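Local coordinates for prolyl-ACP dehydrogenase (Oscillatoria sp., PDB 4IRN), which probably uses its FAD cofactor to oxidise a prolyl group tethered to an acyl carrier protein in the biosynthesis of the cyanotoxin anatoxin-a, at residues Ile101-Tyr106 / Leu336-Trp341. Residues are numbered along the deposited sequence; the frame is centred on the assembly and turned at random.
Sequences ILTTAY and LYKVAW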
loop_
_atom_site.group_PDB
_atom_site.type_symbol
_atom_site.label_atom_id
_atom_site.label_comp_id
_atom_site.label_asym_id
_atom_site.label_seq_id
_atom_site.Cartn_x
_atom_site.Cartn_y
_atom_site.Cartn_z
ATOM N N ILE A 101 12.018 -30.193 -13.542
ATOM C CA ILE A 101 11.116 -29.082 -13.208
ATOM C C ILE A 101 11.778 -27.712 -13.287
ATOM O O ILE A 101 11.203 -26.801 -13.891
ATOM C CB ILE A 101 10.386 -29.307 -11.856
ATOM C CG1 ILE A 101 9.776 -30.731 -11.738
ATOM C CG2 ILE A 101 9.342 -28.229 -11.602
ATOM C CD1 ILE A 101 8.793 -31.216 -12.854
ATOM N N LEU A 102 12.986 -27.566 -12.700
ATOM C CA LEU A 102 13.728 -26.299 -12.728
ATOM C C LEU A 102 14.009 -25.803 -14.155
ATOM O O LEU A 102 13.849 -24.612 -14.421
ATOM C CB LEU A 102 14.999 -26.364 -11.875
ATOM C CG LEU A 102 14.756 -26.231 -10.365
ATOM C CD1 LEU A 102 15.751 -27.064 -9.565
ATOM C CD2 LEU A 102 14.733 -24.758 -9.918
ATOM N N THR A 103 14.339 -26.730 -15.081
ATOM C CA THR A 103 14.564 -26.432 -16.496
ATOM C C THR A 103 13.226 -26.075 -17.149
ATOM O O THR A 103 13.172 -25.119 -17.920
ATOM C CB THR A 103 15.286 -27.596 -17.198
ATOM O OG1 THR A 103 16.501 -27.877 -16.502
ATOM C CG2 THR A 103 15.604 -27.300 -18.668
ATOM N N THR A 104 12.155 -26.837 -16.827
ATOM C CA THR A 104 10.792 -26.633 -17.340
ATOM C C THR A 104 10.297 -25.216 -16.985
ATOM O O THR A 104 9.820 -24.511 -17.873
ATOM C CB THR A 104 9.847 -27.754 -16.843
ATOM O OG1 THR A 104 10.452 -29.029 -17.040
ATOM C CG2 THR A 104 8.491 -27.731 -17.520
ATOM N N ALA A 105 10.475 -24.791 -15.711
ATOM C CA ALA A 105 10.083 -23.472 -15.205
ATOM C C ALA A 105 10.876 -22.350 -15.880
ATOM O O ALA A 105 10.298 -21.328 -16.255
ATOM C CB ALA A 105 10.258 -23.412 -13.692
ATOM N N TYR A 106 12.195 -22.559 -16.056
ATOM C CA TYR A 106 13.104 -21.616 -16.715
ATOM C C TYR A 106 12.710 -21.412 -18.191
ATOM O O TYR A 106 12.662 -20.275 -18.661
ATOM C CB TYR A 106 14.552 -22.118 -16.596
ATOM C CG TYR A 106 15.614 -21.081 -16.902
ATOM C CD1 TYR A 106 15.624 -19.847 -16.253
ATOM C CD2 TYR A 106 16.664 -21.368 -17.773
ATOM C CE1 TYR A 106 16.633 -18.913 -16.490
ATOM C CE2 TYR A 106 17.672 -20.438 -18.028
ATOM C CZ TYR A 106 17.656 -19.215 -17.380
ATOM O OH TYR A 106 18.644 -18.298 -17.632
ATOM N N LEU A 336 8.876 -18.804 -7.809
ATOM C CA LEU A 336 8.774 -19.785 -8.885
ATOM C C LEU A 336 9.847 -20.868 -8.757
ATOM O O LEU A 336 9.531 -22.050 -8.901
ATOM C CB LEU A 336 8.855 -19.092 -10.259
ATOM C CG LEU A 336 8.849 -19.998 -11.492
ATOM C CD1 LEU A 336 7.562 -20.816 -11.587
ATOM C CD2 LEU A 336 9.115 -19.209 -12.750
ATOM N N TYR A 337 11.101 -20.464 -8.518
ATOM C CA TYR A 337 12.226 -21.383 -8.388
ATOM C C TYR A 337 12.297 -22.214 -7.135
ATOM O O TYR A 337 12.895 -23.284 -7.165
ATOM C CB TYR A 337 13.553 -20.753 -8.831
ATOM C CG TYR A 337 13.458 -20.364 -10.290
ATOM C CD1 TYR A 337 13.340 -21.333 -11.276
ATOM C CD2 TYR A 337 13.359 -19.030 -10.678
ATOM C CE1 TYR A 337 13.099 -20.999 -12.597
ATOM C CE2 TYR A 337 13.171 -18.683 -12.016
ATOM C CZ TYR A 337 13.066 -19.678 -12.971
ATOM O OH TYR A 337 12.889 -19.352 -14.282
ATOM N N LYS A 338 11.611 -21.788 -6.067
ATOM C CA LYS A 338 11.511 -22.555 -4.826
ATOM C C LYS A 338 10.577 -23.769 -5.056
ATOM O O LYS A 338 10.953 -24.895 -4.729
ATOM C CB LYS A 338 11.024 -21.665 -3.653
ATOM C CG LYS A 338 10.755 -22.414 -2.354
ATOM C CD LYS A 338 11.919 -22.469 -1.362
ATOM C CE LYS A 338 11.562 -23.335 -0.171
ATOM N NZ LYS A 338 11.686 -22.622 1.131
ATOM N N VAL A 339 9.369 -23.521 -5.610
ATOM C CA VAL A 339 8.359 -24.536 -5.935
ATOM C C VAL A 339 8.941 -25.552 -6.929
ATOM O O VAL A 339 8.804 -26.761 -6.721
ATOM C CB VAL A 339 7.045 -23.904 -6.476
ATOM C CG1 VAL A 339 6.005 -24.970 -6.790
ATOM C CG2 VAL A 339 6.467 -22.915 -5.490
ATOM N N ALA A 340 9.601 -25.046 -7.998
ATOM C CA ALA A 340 10.253 -25.845 -9.035
ATOM C C ALA A 340 11.268 -26.804 -8.427
ATOM O O ALA A 340 11.257 -27.981 -8.774
ATOM C CB ALA A 340 10.920 -24.942 -10.069
ATOM N N TRP A 341 12.082 -26.324 -7.468
ATOM C CA TRP A 341 13.086 -27.127 -6.772
ATOM C C TRP A 341 12.413 -28.209 -5.916
ATOM O O TRP A 341 12.755 -29.387 -6.042
ATOM C CB TRP A 341 13.994 -26.232 -5.902
ATOM C CG TRP A 341 15.128 -26.972 -5.252
ATOM C CD1 TRP A 341 16.346 -27.244 -5.800
ATOM C CD2 TRP A 341 15.127 -27.578 -3.951
ATOM N NE1 TRP A 341 17.116 -27.960 -4.913
ATOM C CE2 TRP A 341 16.391 -28.185 -3.773
ATOM C CE3 TRP A 341 14.181 -27.665 -2.911
ATOM C CZ2 TRP A 341 16.743 -28.853 -2.594
ATOM C CZ3 TRP A 341 14.528 -28.338 -1.745
ATOM C CH2 TRP A 341 15.796 -28.921 -1.597
#
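Ala105 and Ala340 face each other where helix 101-114 lies against helix 316-344, their CB atoms 4.0 Å apart, a worked example of how small residues let two helices approach closely. The short segments run roughly antiparallel, at 148°, with their axes coming to 8.6 Å; Leu102 and Ala340 carry the nearest pair of CA atoms.

Apolar packing of Leu102 and Ile101 flanks this alanine pair. Leu102 spreads its two methyls over the partner helix: CD2 rests 3.8 Å from Ala340 CB and also touches Tyr337, while CD1 lies 3.8 Å from Trp341 CD1, the two side chains running alongside each other in the same direction. Ile101, with CG2 anti to its own amide nitrogen, brings that methyl to 3.4 Å from Ala340 O, whereas its longer branch leads away from the contact. Phe282 of helix 268-282 packs against both Ile101 and Ala340.

The aromatic part is made by Tyr337, whose ring extends along the flank of helix 101-114. Its CE1 lies 3.9 Å from Ala105 CB, and its OH ends beside Tyr106, 3.4 Å from CD1 at the edge of that ring and near its plane. Trp40 joins the tyrosines, stacking on Tyr106 and meeting Tyr337 edge-to-face.

The backbone N of Ile101 is hydrogen-bonded to OE1 of Glu344, three residues past Trp341 on helix 316-344. The whole is interdomain helix packing of the acyl-CoA dehydrogenase fold, joining the N-terminal helical domain to the C-terminal helical bundle away from the flavin sites.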